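DsbA family protein (Salmonella typhimurium, PDB 7JVE) acts as a trimeric thioredoxin-like enzyme with both thiol oxidase and disulfide isomerase activities. Local coordinates at residues Q56-L61 against V233-G238; L63-E68 against A208-F213; D113-F118 against M222-D227; P217-M222 against D243-A248. One frame throughout, in Å; residues are numbered along the deposited sequence. Where two conformers were deposited one is given.

From the N terminus, the long helix 37-64 supplies the first segment of contact 1, whose loop closes only at strand 234-237. Contact 2 opens a few residues later, at the end of the same helix, and closes at the end of helix 199-210, wholly within that larger loop. Contact 3 leaves strand 115-120 and closes just beyond strand 218-223; it too nests within contact 1 but crosses contact 2. Contact 4, the shortest loop, starts on strand 218-223 and ends in helix 242-253, crossing contacts 1 and 3 and following contact 2. Contacts 1 and 4 lay helices 37-64 and 242-253 on the sheet, contact 2 joins two helix ends, and contact 3 bridges two strands.

Contact 1 of 4, residues Q56-L61 against V233-G238; sequences QAYVQL and VTVIPG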
# COMPACT_ATOMS: atom_id res chain seq x y z
N GLN A 56 -17.95 -3.49 -17.09
CA GLN A 56 -19.12 -4.01 -17.77
C GLN A 56 -20.21 -4.39 -16.78
O GLN A 56 -21.40 -4.11 -17.01
CB GLN A 56 -18.72 -5.20 -18.64
CG GLN A 56 -18.07 -4.79 -19.96
CD GLN A 56 -17.34 -5.94 -20.66
OE1 GLN A 56 -17.09 -6.99 -20.06
NE2 GLN A 56 -17.00 -5.75 -21.94
N ALA A 57 -19.84 -5.02 -15.67
CA ALA A 57 -20.85 -5.47 -14.71
C ALA A 57 -21.49 -4.28 -14.00
O ALA A 57 -22.70 -4.31 -13.72
CB ALA A 57 -20.23 -6.42 -13.68
N TYR A 58 -20.70 -3.25 -13.69
CA TYR A 58 -21.26 -2.02 -13.12
C TYR A 58 -22.20 -1.33 -14.09
O TYR A 58 -23.25 -0.80 -13.69
CB TYR A 58 -20.14 -1.04 -12.72
CG TYR A 58 -19.59 -1.25 -11.33
CD1 TYR A 58 -20.44 -1.32 -10.22
CD2 TYR A 58 -18.21 -1.33 -11.11
CE1 TYR A 58 -19.94 -1.49 -8.94
CE2 TYR A 58 -17.71 -1.50 -9.84
CZ TYR A 58 -18.56 -1.58 -8.77
OH TYR A 58 -18.04 -1.76 -7.52
N VAL A 59 -21.84 -1.31 -15.38
CA VAL A 59 -22.71 -0.70 -16.38
C VAL A 59 -24.07 -1.40 -16.41
O VAL A 59 -25.12 -0.76 -16.45
CB VAL A 59 -22.04 -0.70 -17.76
CG1 VAL A 59 -23.08 -0.44 -18.84
CG2 VAL A 59 -20.93 0.36 -17.82
N GLN A 60 -24.06 -2.74 -16.37
CA GLN A 60 -25.32 -3.48 -16.32
C GLN A 60 -26.15 -3.07 -15.11
O GLN A 60 -27.37 -2.94 -15.21
CB GLN A 60 -25.06 -4.99 -16.30
CG GLN A 60 -24.60 -5.54 -17.64
CD GLN A 60 -25.69 -5.39 -18.69
OE1 GLN A 60 -26.81 -5.87 -18.52
NE2 GLN A 60 -25.37 -4.68 -19.77
N LEU A 61 -25.50 -2.89 -13.95
CA LEU A 61 -26.23 -2.49 -12.75
C LEU A 61 -26.83 -1.10 -12.90
O LEU A 61 -27.98 -0.87 -12.52
CB LEU A 61 -25.31 -2.55 -11.53
CG LEU A 61 -24.85 -3.95 -11.12
CD1 LEU A 61 -23.84 -3.89 -9.96
CD2 LEU A 61 -26.07 -4.80 -10.73
N VAL A 233 -22.45 4.77 -21.03
CA VAL A 233 -22.49 4.77 -19.57
C VAL A 233 -21.08 4.59 -19.03
O VAL A 233 -20.32 3.77 -19.54
CB VAL A 233 -23.39 3.65 -19.03
CG1 VAL A 233 -23.44 3.67 -17.51
CG2 VAL A 233 -24.78 3.71 -19.66
N THR A 234 -20.73 5.32 -17.98
CA THR A 234 -19.42 5.12 -17.40
C THR A 234 -19.56 5.13 -15.88
O THR A 234 -20.24 6.00 -15.33
CB THR A 234 -18.44 6.22 -17.85
OG1 THR A 234 -18.56 6.41 -19.26
CG2 THR A 234 -17.02 5.73 -17.61
N VAL A 235 -18.93 4.17 -15.21
CA VAL A 235 -18.93 4.11 -13.75
C VAL A 235 -17.51 4.40 -13.29
O VAL A 235 -16.57 3.74 -13.72
CB VAL A 235 -19.44 2.75 -13.24
CG1 VAL A 235 -19.26 2.61 -11.76
CG2 VAL A 235 -20.91 2.56 -13.62
N ILE A 236 -17.35 5.39 -12.42
CA ILE A 236 -16.02 5.90 -12.10
C ILE A 236 -15.80 5.98 -10.59
O ILE A 236 -16.68 6.46 -9.86
CB ILE A 236 -15.81 7.27 -12.74
CG1 ILE A 236 -16.27 7.24 -14.20
CG2 ILE A 236 -14.33 7.73 -12.55
CD1 ILE A 236 -15.91 8.46 -15.01
N PRO A 237 -14.62 5.58 -10.10
CA PRO A 237 -14.32 5.74 -8.67
C PRO A 237 -14.49 7.18 -8.20
O PRO A 237 -14.28 8.14 -8.96
CB PRO A 237 -12.85 5.29 -8.57
CG PRO A 237 -12.66 4.37 -9.77
CD PRO A 237 -13.48 5.03 -10.85
N GLY A 238 -14.85 7.34 -6.93
CA GLY A 238 -14.94 8.67 -6.36
C GLY A 238 -13.68 9.48 -6.54
O GLY A 238 -13.74 10.69 -6.72
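Helix 37-64 runs past strand 234-237, an edge strand of the sheet within this chain, so that Tyr58 and Val235 approach to 6.6 Å between their CA atoms and Val59 and Val233 to 6.3 Å. In this thioredoxin fold the long helix thus packs on one face of the edge strand, while Thr234 and Ile236 turn to the other face and reach helix 242-253. Val233 and Val235 both start out toward the helix, and the contact is made by both methyls of Val235 and, at Val233, mainly by CB and the carbonyl oxygen.

Val235 presents both branches to Tyr58, the two side chains crossing at about a right angle: CG2 lies 3.8 Å from Tyr58 CB, and CG1 sits 3.9 Å from Tyr58 CG, oblique to the ring. The Tyr58 ring then leads away from the strand, and its hydroxyl is hydrogen-bonded to Asp212 O and to Lys162 of the second subunit. Val163 of that subunit packs on both Tyr58 and Val235, so this buried patch also belongs to the trimer interface.

Two residues before Val235, Val233 meets Val59, the next residue of the helix. Val59 has CG1 anti to its backbone nitrogen (chi1 164°), which brings this methyl to 4.1 Å from Val233 CB; the other branch, CG2, faces the backbone, 3.9 Å from Val233 O.

Contact 2 of 4, residues L63-E68 against A208-F213; sequences LQYRAE and AQHMDF. With EDO (1,2-ethanediol), chain M.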
# COMPACT_ATOMS: atom_id res chain seq x y z
N LEU A 63 -27.77 0.32 -15.72
CA LEU A 63 -28.94 0.21 -16.58
C LEU A 63 -30.12 -0.37 -15.83
O LEU A 63 -31.26 0.07 -16.02
CB LEU A 63 -28.62 -0.63 -17.82
CG LEU A 63 -27.59 0.05 -18.74
CD1 LEU A 63 -27.08 -0.92 -19.82
CD2 LEU A 63 -28.14 1.34 -19.34
N GLN A 64 -29.87 -1.34 -14.95
CA GLN A 64 -30.99 -1.95 -14.22
C GLN A 64 -31.62 -0.98 -13.21
O GLN A 64 -32.84 -0.97 -13.02
CB GLN A 64 -30.51 -3.23 -13.53
CG GLN A 64 -31.60 -3.92 -12.73
CD GLN A 64 -31.10 -5.10 -11.89
OE1 GLN A 64 -29.99 -5.62 -12.08
NE2 GLN A 64 -31.94 -5.53 -10.96
N TYR A 65 -30.81 -0.14 -12.55
CA TYR A 65 -31.33 0.77 -11.53
C TYR A 65 -31.43 2.20 -12.02
O TYR A 65 -31.38 3.14 -11.23
CB TYR A 65 -30.48 0.67 -10.26
CG TYR A 65 -30.60 -0.70 -9.63
CD1 TYR A 65 -31.69 -1.03 -8.83
CD2 TYR A 65 -29.65 -1.68 -9.88
CE1 TYR A 65 -31.81 -2.30 -8.27
CE2 TYR A 65 -29.76 -2.95 -9.34
CZ TYR A 65 -30.84 -3.25 -8.54
OH TYR A 65 -30.93 -4.52 -8.01
N ARG A 66 -31.59 2.40 -13.33
CA ARG A 66 -31.67 3.74 -13.89
C ARG A 66 -32.71 4.60 -13.15
O ARG A 66 -32.44 5.75 -12.80
CB ARG A 66 -32.01 3.66 -15.38
CG ARG A 66 -32.07 5.02 -16.07
CD ARG A 66 -32.53 4.91 -17.53
NE ARG A 66 -31.54 5.46 -18.46
CZ ARG A 66 -30.78 4.73 -19.26
NH1 ARG A 66 -30.89 3.41 -19.25
NH2 ARG A 66 -29.90 5.31 -20.06
N ALA A 67 -33.91 4.07 -12.93
CA ALA A 67 -34.96 4.90 -12.37
C ALA A 67 -34.57 5.40 -10.98
O ALA A 67 -34.77 6.58 -10.65
CB ALA A 67 -36.30 4.15 -12.33
N GLU A 68 -33.99 4.52 -10.17
CA GLU A 68 -33.55 4.92 -8.85
C GLU A 68 -32.39 5.91 -8.94
O GLU A 68 -32.35 6.91 -8.22
CB GLU A 68 -33.14 3.68 -8.04
CG GLU A 68 -34.33 2.76 -7.76
CD GLU A 68 -34.50 1.65 -8.81
OE1 GLU A 68 -34.70 0.48 -8.40
OE2 GLU A 68 -34.40 1.91 -10.03
N ALA A 208 -27.00 2.04 -3.02
CA ALA A 208 -25.56 1.77 -3.09
C ALA A 208 -25.27 0.27 -3.00
O ALA A 208 -24.40 -0.24 -3.71
CB ALA A 208 -24.81 2.51 -1.98
N GLN A 209 -26.01 -0.44 -2.16
CA GLN A 209 -25.78 -1.88 -2.04
C GLN A 209 -26.19 -2.61 -3.31
O GLN A 209 -25.48 -3.52 -3.77
CB GLN A 209 -26.53 -2.43 -0.83
CG GLN A 209 -25.84 -2.05 0.47
CD GLN A 209 -26.68 -2.28 1.73
OE1 GLN A 209 -26.32 -1.80 2.80
NE2 GLN A 209 -27.80 -2.99 1.60
N HIS A 210 -27.33 -2.22 -3.89
CA HIS A 210 -27.74 -2.77 -5.18
C HIS A 210 -26.75 -2.42 -6.29
O HIS A 210 -26.58 -3.20 -7.23
CB HIS A 210 -29.13 -2.27 -5.57
CG HIS A 210 -30.24 -2.91 -4.80
ND1 HIS A 210 -31.40 -2.24 -4.48
CD2 HIS A 210 -30.35 -4.15 -4.26
CE1 HIS A 210 -32.19 -3.05 -3.79
NE2 HIS A 210 -31.58 -4.21 -3.65
N MET A 211 -26.11 -1.25 -6.21
CA MET A 211 -25.12 -0.88 -7.22
C MET A 211 -23.76 -1.49 -6.93
O MET A 211 -22.84 -1.29 -7.72
CB MET A 211 -25.01 0.64 -7.32
CG MET A 211 -26.19 1.29 -8.04
SD MET A 211 -26.32 0.77 -9.76
CE MET A 211 -24.69 1.22 -10.34
N ASP A 212 -23.62 -2.23 -5.82
CA ASP A 212 -22.32 -2.70 -5.36
C ASP A 212 -21.34 -1.54 -5.15
O ASP A 212 -20.17 -1.61 -5.52
CB ASP A 212 -21.75 -3.75 -6.33
CG ASP A 212 -20.68 -4.63 -5.69
OD1 ASP A 212 -20.53 -4.59 -4.45
OD2 ASP A 212 -19.97 -5.35 -6.41
N PHE A 213 -21.84 -0.46 -4.54
CA PHE A 213 -21.05 0.69 -4.09
C PHE A 213 -20.97 0.79 -2.57
O PHE A 213 -20.63 1.85 -2.05
CB PHE A 213 -21.65 2.01 -4.59
CG PHE A 213 -21.63 2.19 -6.09
CD1 PHE A 213 -20.69 1.55 -6.88
CD2 PHE A 213 -22.54 3.05 -6.70
CE1 PHE A 213 -20.66 1.75 -8.24
CE2 PHE A 213 -22.53 3.23 -8.06
CZ PHE A 213 -21.60 2.58 -8.84
C1 EDO M . -20.36 -5.17 -9.79
O1 EDO M . -20.63 -6.11 -8.75
C2 EDO M . -18.92 -5.36 -10.25
O2 EDO M . -18.59 -6.77 -10.32
O HOH W 1 -27.93 -5.55 -7.29
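The ring of Tyr65 lies against His210 where two helix ends of the thioredoxin-like domain meet: Tyr65 is the first residue after helix 37-64 and the N-cap residue of helix 66-69, while the chain at Asp212 leaves helix 199-210 through a Schellman motif. The tyrosine carries the contact on one side, touching two successive residues on the other.

The backbone of His210 puts CB over one face of the Tyr65 ring, 3.9 Å from its centroid, as a CH-pi contact. With CG beside the backbone nitrogen (chi1 -74°), the imidazole swings on past the phenol, nearly parallel to it, but the rings are slid so far apart, with centroids at 5.1 Å, that they barely overlap; Tyr65 OH comes over the imidazole face instead. Gln64 CG lies over the opposite face of the tyrosine, toward the rim.

Met211 adds a Met-aromatic contact. Its chain bends twice, at chi2 (-63°) and chi3 (-56°), and SD comes to 4.1 Å from Tyr65 CD2, approaching the ring obliquely. Met211 CB lies over one face of the Phe213 ring, toward its rim. The carboxylate of Asp212 turns elsewhere, to Lys162 of the second subunit and to a bound ethanediol.

A water joins the two partners at the polar end, 3.3 Å from Tyr65 OH and donating a 2.7 Å hydrogen bond to His210 O.

Contact 3 of 4, residues D113-F118 against M222-D227; sequences DTRFIF and MPQTQD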
# COMPACT_ATOMS: atom_id res chain seq x y z
N ASP A 113 -25.64 22.30 -18.86
CA ASP A 113 -26.65 21.54 -19.58
C ASP A 113 -26.83 20.12 -19.04
O ASP A 113 -27.70 19.40 -19.54
CB ASP A 113 -26.25 21.47 -21.05
CG ASP A 113 -24.90 20.75 -21.24
OD1 ASP A 113 -24.83 19.88 -22.15
OD2 ASP A 113 -23.94 21.01 -20.47
N THR A 114 -26.02 19.71 -18.06
CA THR A 114 -25.99 18.34 -17.58
C THR A 114 -26.54 18.30 -16.16
O THR A 114 -26.38 19.24 -15.38
CB THR A 114 -24.55 17.79 -17.63
OG1 THR A 114 -24.14 17.63 -19.00
CG2 THR A 114 -24.41 16.46 -16.91
N ARG A 115 -27.23 17.21 -15.84
CA ARG A 115 -27.85 17.06 -14.53
C ARG A 115 -26.89 16.36 -13.57
O ARG A 115 -26.37 15.28 -13.88
CB ARG A 115 -29.16 16.27 -14.66
CG ARG A 115 -29.99 16.23 -13.39
CD ARG A 115 -31.25 15.39 -13.57
NE ARG A 115 -31.94 15.22 -12.29
CZ ARG A 115 -32.57 14.11 -11.93
NH1 ARG A 115 -32.58 13.06 -12.74
NH2 ARG A 115 -33.15 14.03 -10.73
N PHE A 116 -26.67 16.97 -12.41
CA PHE A 116 -25.81 16.39 -11.38
C PHE A 116 -26.68 16.02 -10.18
O PHE A 116 -27.36 16.88 -9.60
CB PHE A 116 -24.70 17.36 -10.98
CG PHE A 116 -23.67 17.58 -12.07
CD1 PHE A 116 -23.95 18.45 -13.13
CD2 PHE A 116 -22.43 16.93 -12.03
CE1 PHE A 116 -23.00 18.67 -14.14
CE2 PHE A 116 -21.49 17.16 -13.03
CZ PHE A 116 -21.77 18.02 -14.09
N ILE A 117 -26.69 14.73 -9.85
CA ILE A 117 -27.56 14.15 -8.84
C ILE A 117 -26.70 13.75 -7.65
O ILE A 117 -25.63 13.14 -7.83
CB ILE A 117 -28.34 12.95 -9.41
CG1 ILE A 117 -29.07 13.37 -10.70
CG2 ILE A 117 -29.30 12.40 -8.38
CD1 ILE A 117 -29.96 12.29 -11.31
N PHE A 118 -27.16 14.07 -6.45
CA PHE A 118 -26.39 13.89 -5.23
C PHE A 118 -26.96 12.74 -4.40
O PHE A 118 -28.11 12.81 -3.95
CB PHE A 118 -26.39 15.19 -4.42
CG PHE A 118 -25.63 16.32 -5.08
CD1 PHE A 118 -26.22 17.07 -6.09
CD2 PHE A 118 -24.31 16.62 -4.71
CE1 PHE A 118 -25.51 18.12 -6.72
CE2 PHE A 118 -23.60 17.65 -5.33
CZ PHE A 118 -24.20 18.40 -6.34
N MET A 222 -24.41 8.67 -17.37
CA MET A 222 -25.30 7.92 -18.24
C MET A 222 -26.29 8.86 -18.88
O MET A 222 -26.63 9.91 -18.30
CB MET A 222 -26.02 6.83 -17.45
CG MET A 222 -26.97 7.38 -16.42
SD MET A 222 -27.63 6.15 -15.28
CE MET A 222 -28.05 4.79 -16.39
N PRO A 223 -26.78 8.54 -20.08
CA PRO A 223 -27.92 9.27 -20.64
C PRO A 223 -29.15 9.05 -19.78
O PRO A 223 -29.33 8.00 -19.17
CB PRO A 223 -28.10 8.67 -22.04
CG PRO A 223 -26.86 7.86 -22.29
CD PRO A 223 -26.39 7.40 -20.94
N GLN A 224 -30.02 10.06 -19.75
CA GLN A 224 -31.21 9.94 -18.93
C GLN A 224 -32.31 9.16 -19.64
O GLN A 224 -33.08 8.46 -18.98
CB GLN A 224 -31.70 11.33 -18.53
CG GLN A 224 -30.77 12.09 -17.57
CD GLN A 224 -31.56 12.96 -16.62
OE1 GLN A 224 -31.79 12.59 -15.48
NE2 GLN A 224 -32.00 14.12 -17.10
N THR A 225 -32.40 9.27 -20.97
CA THR A 225 -33.45 8.58 -21.72
C THR A 225 -33.10 7.11 -21.79
O THR A 225 -31.97 6.75 -22.11
CB THR A 225 -33.56 9.09 -23.15
OG1 THR A 225 -32.34 8.77 -23.84
CG2 THR A 225 -33.78 10.61 -23.16
N GLN A 226 -34.09 6.26 -21.54
CA GLN A 226 -33.78 4.87 -21.28
C GLN A 226 -33.37 4.24 -22.61
O GLN A 226 -34.20 3.96 -23.49
CB GLN A 226 -34.93 4.14 -20.60
CG GLN A 226 -34.29 3.01 -19.79
CD GLN A 226 -35.24 2.15 -18.99
OE1 GLN A 226 -36.45 2.20 -19.17
NE2 GLN A 226 -34.68 1.45 -18.01
N ASP A 227 -32.07 4.05 -22.75
CA ASP A 227 -31.38 3.50 -23.92
C ASP A 227 -30.45 2.44 -23.37
O ASP A 227 -29.76 2.68 -22.37
CB ASP A 227 -30.61 4.61 -24.64
CG ASP A 227 -30.11 4.19 -26.01
OD1 ASP A 227 -30.84 3.46 -26.72
OD2 ASP A 227 -28.99 4.61 -26.38
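Arg115 NH1 donates a hydrogen bond of 2.9 Å to Gln224 OE1, the sole polar link between 113-118 and 222-227. The N-H points at the oxygen with an angle of 155°, and the oxygen lies at the guanidinium edge, almost in its plane. On the acceptor side the donor lies in the carbonyl plane, although the guanidinium and amide planes are themselves turned 46° apart. Arg115 CD also comes close, 3.4 Å from Gln224 OE1.

The two side chains reach each other by different shapes. Arg115 is extended from CG to NE, with CG anti to the backbone nitrogen (chi1 -172°), whereas Gln224 bends at chi2 and meets it at about a right angle.

A second shell fixes both ends. Arg115 NH1 also donates to Leu70 O and NH2 to Ser71 O, so two backbone carbonyls and the glutamine oxygen serve the buried cationic group, which would offset its charge. Gln224 NE2 is hydrogen-bonded to Ala82 O and Asn80 O, which orients the amide with its oxygen toward the arginine.

The bond ties two strands of the central sheet of the thioredoxin-like domain, with Arg115 at the start of 115-120 and Gln224 just past the end of 218-223. It spans strand 84-90, which lies between them in the sheet, near the residues that follow helix 66-69.

Contact 4 of 4, residues P217-M222 against D243-A248; sequences PAFVVM and DMLQMA
The Phe219 ring receives Leu245 over one face: CD2 lies 4.0 Å from the ring centroid and 22° off its normal, a CH-pi contact. CD2 is displaced toward the rim, coming nearest to Phe219 CG at 3.7 Å, while the second methyl, CD1, reaches the far end of the same ring at 3.9 Å from Phe219 CZ. The two methyls therefore span the ring from CG to CZ, the two side chains crossing at about a right angle. Leu245 can do this because its CG stands beside the backbone nitrogen (chi1 -81°), with both methyls carried toward the strand.

Further along strand 218-223, Val221 occupies the next position on the same face. Its CG2 lies 4.3 Å from Leu245 CD2, and its CB packs 3.9 Å from Ala248 CB. The small alanine brings the helix backbone close: Val221 CG1 is 3.4 Å from Ala248 O, and the CA atoms of these two residues are 6.2 Å apart.

The axes of strand 218-222 and helix 243-248 approach to 9.3 Å, their directions 31° apart, the C-terminal helix laid on the sheet as in other thioredoxin-like domains. Val86 of strand 84-90 touches both Phe219 and Val221, and Leu107 of helix 95-110 touches Leu245. With every touching residue buried and all the side chains involved hydrocarbon, the attachment of this helix here rests on dispersion and burial rather than on polar bonds.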
# COMPACT_ATOMS: atom_id res chain seq x y z
N PRO A 217 -17.40 5.40 -2.48
CA PRO A 217 -17.91 6.50 -3.31
C PRO A 217 -17.65 6.25 -4.80
O PRO A 217 -16.67 5.60 -5.18
CB PRO A 217 -17.12 7.72 -2.81
CG PRO A 217 -16.73 7.35 -1.40
CD PRO A 217 -16.40 5.87 -1.50
N ALA A 218 -18.55 6.77 -5.64
CA ALA A 218 -18.52 6.49 -7.07
C ALA A 218 -19.37 7.49 -7.83
O ALA A 218 -20.26 8.14 -7.26
CB ALA A 218 -19.00 5.07 -7.40
N PHE A 219 -19.08 7.60 -9.12
CA PHE A 219 -19.86 8.35 -10.10
C PHE A 219 -20.49 7.38 -11.08
O PHE A 219 -19.82 6.44 -11.53
CB PHE A 219 -18.99 9.33 -10.91
CG PHE A 219 -18.34 10.40 -10.10
CD1 PHE A 219 -17.07 10.20 -9.55
CD2 PHE A 219 -18.97 11.62 -9.90
CE1 PHE A 219 -16.47 11.18 -8.81
CE2 PHE A 219 -18.36 12.61 -9.15
CZ PHE A 219 -17.11 12.39 -8.60
N VAL A 220 -21.74 7.63 -11.44
CA VAL A 220 -22.38 7.01 -12.60
C VAL A 220 -22.75 8.11 -13.58
O VAL A 220 -23.50 9.03 -13.25
CB VAL A 220 -23.64 6.20 -12.23
CG1 VAL A 220 -24.06 5.38 -13.46
CG2 VAL A 220 -23.39 5.33 -11.02
N VAL A 221 -22.25 7.98 -14.80
CA VAL A 221 -22.50 8.92 -15.88
C VAL A 221 -23.23 8.17 -16.99
O VAL A 221 -22.74 7.15 -17.48
CB VAL A 221 -21.19 9.54 -16.39
CG1 VAL A 221 -21.48 10.70 -17.33
CG2 VAL A 221 -20.31 9.97 -15.18
N MET A 222 -24.41 8.67 -17.37
CA MET A 222 -25.30 7.92 -18.24
C MET A 222 -26.29 8.86 -18.88
O MET A 222 -26.63 9.91 -18.30
CB MET A 222 -26.02 6.83 -17.45
CG MET A 222 -26.97 7.38 -16.42
SD MET A 222 -27.63 6.15 -15.28
CE MET A 222 -28.05 4.79 -16.39
N ASP A 243 -10.84 15.65 -16.33
CA ASP A 243 -10.83 15.15 -17.70
C ASP A 243 -11.57 13.83 -17.82
O ASP A 243 -12.33 13.63 -18.78
CB ASP A 243 -9.39 14.99 -18.18
CG ASP A 243 -8.76 16.31 -18.54
OD1 ASP A 243 -9.50 17.32 -18.57
OD2 ASP A 243 -7.52 16.33 -18.78
N MET A 244 -11.36 12.92 -16.88
CA MET A 244 -12.01 11.62 -16.97
C MET A 244 -13.53 11.78 -16.85
O MET A 244 -14.29 11.18 -17.63
CB MET A 244 -11.46 10.70 -15.88
CG MET A 244 -11.96 9.28 -15.96
SD MET A 244 -11.16 8.49 -17.39
CE MET A 244 -9.43 8.61 -16.94
N LEU A 245 -13.99 12.59 -15.91
CA LEU A 245 -15.43 12.81 -15.78
C LEU A 245 -15.98 13.54 -17.00
O LEU A 245 -17.09 13.25 -17.45
CB LEU A 245 -15.73 13.58 -14.50
CG LEU A 245 -15.76 12.72 -13.23
CD1 LEU A 245 -15.77 13.61 -12.00
CD2 LEU A 245 -16.95 11.75 -13.22
N GLN A 246 -15.20 14.48 -17.56
CA GLN A 246 -15.66 15.20 -18.74
C GLN A 246 -15.82 14.25 -19.94
O GLN A 246 -16.80 14.36 -20.69
CB GLN A 246 -14.71 16.34 -19.09
CG GLN A 246 -15.30 17.32 -20.15
CD GLN A 246 -16.60 18.00 -19.65
OE1 GLN A 246 -16.58 18.72 -18.64
NE2 GLN A 246 -17.70 17.79 -20.36
N MET A 247 -14.87 13.34 -20.15
CA MET A 247 -15.01 12.40 -21.27
C MET A 247 -16.26 11.54 -21.11
O MET A 247 -16.99 11.31 -22.08
CB MET A 247 -13.75 11.53 -21.42
CG MET A 247 -12.46 12.29 -21.84
SD MET A 247 -10.96 11.25 -22.18
CE MET A 247 -10.40 10.69 -20.51
N ALA A 248 -16.53 11.09 -19.88
CA ALA A 248 -17.73 10.30 -19.61
C ALA A 248 -19.00 11.10 -19.90
O ALA A 248 -19.99 10.55 -20.40
CB ALA A 248 -17.73 9.84 -18.14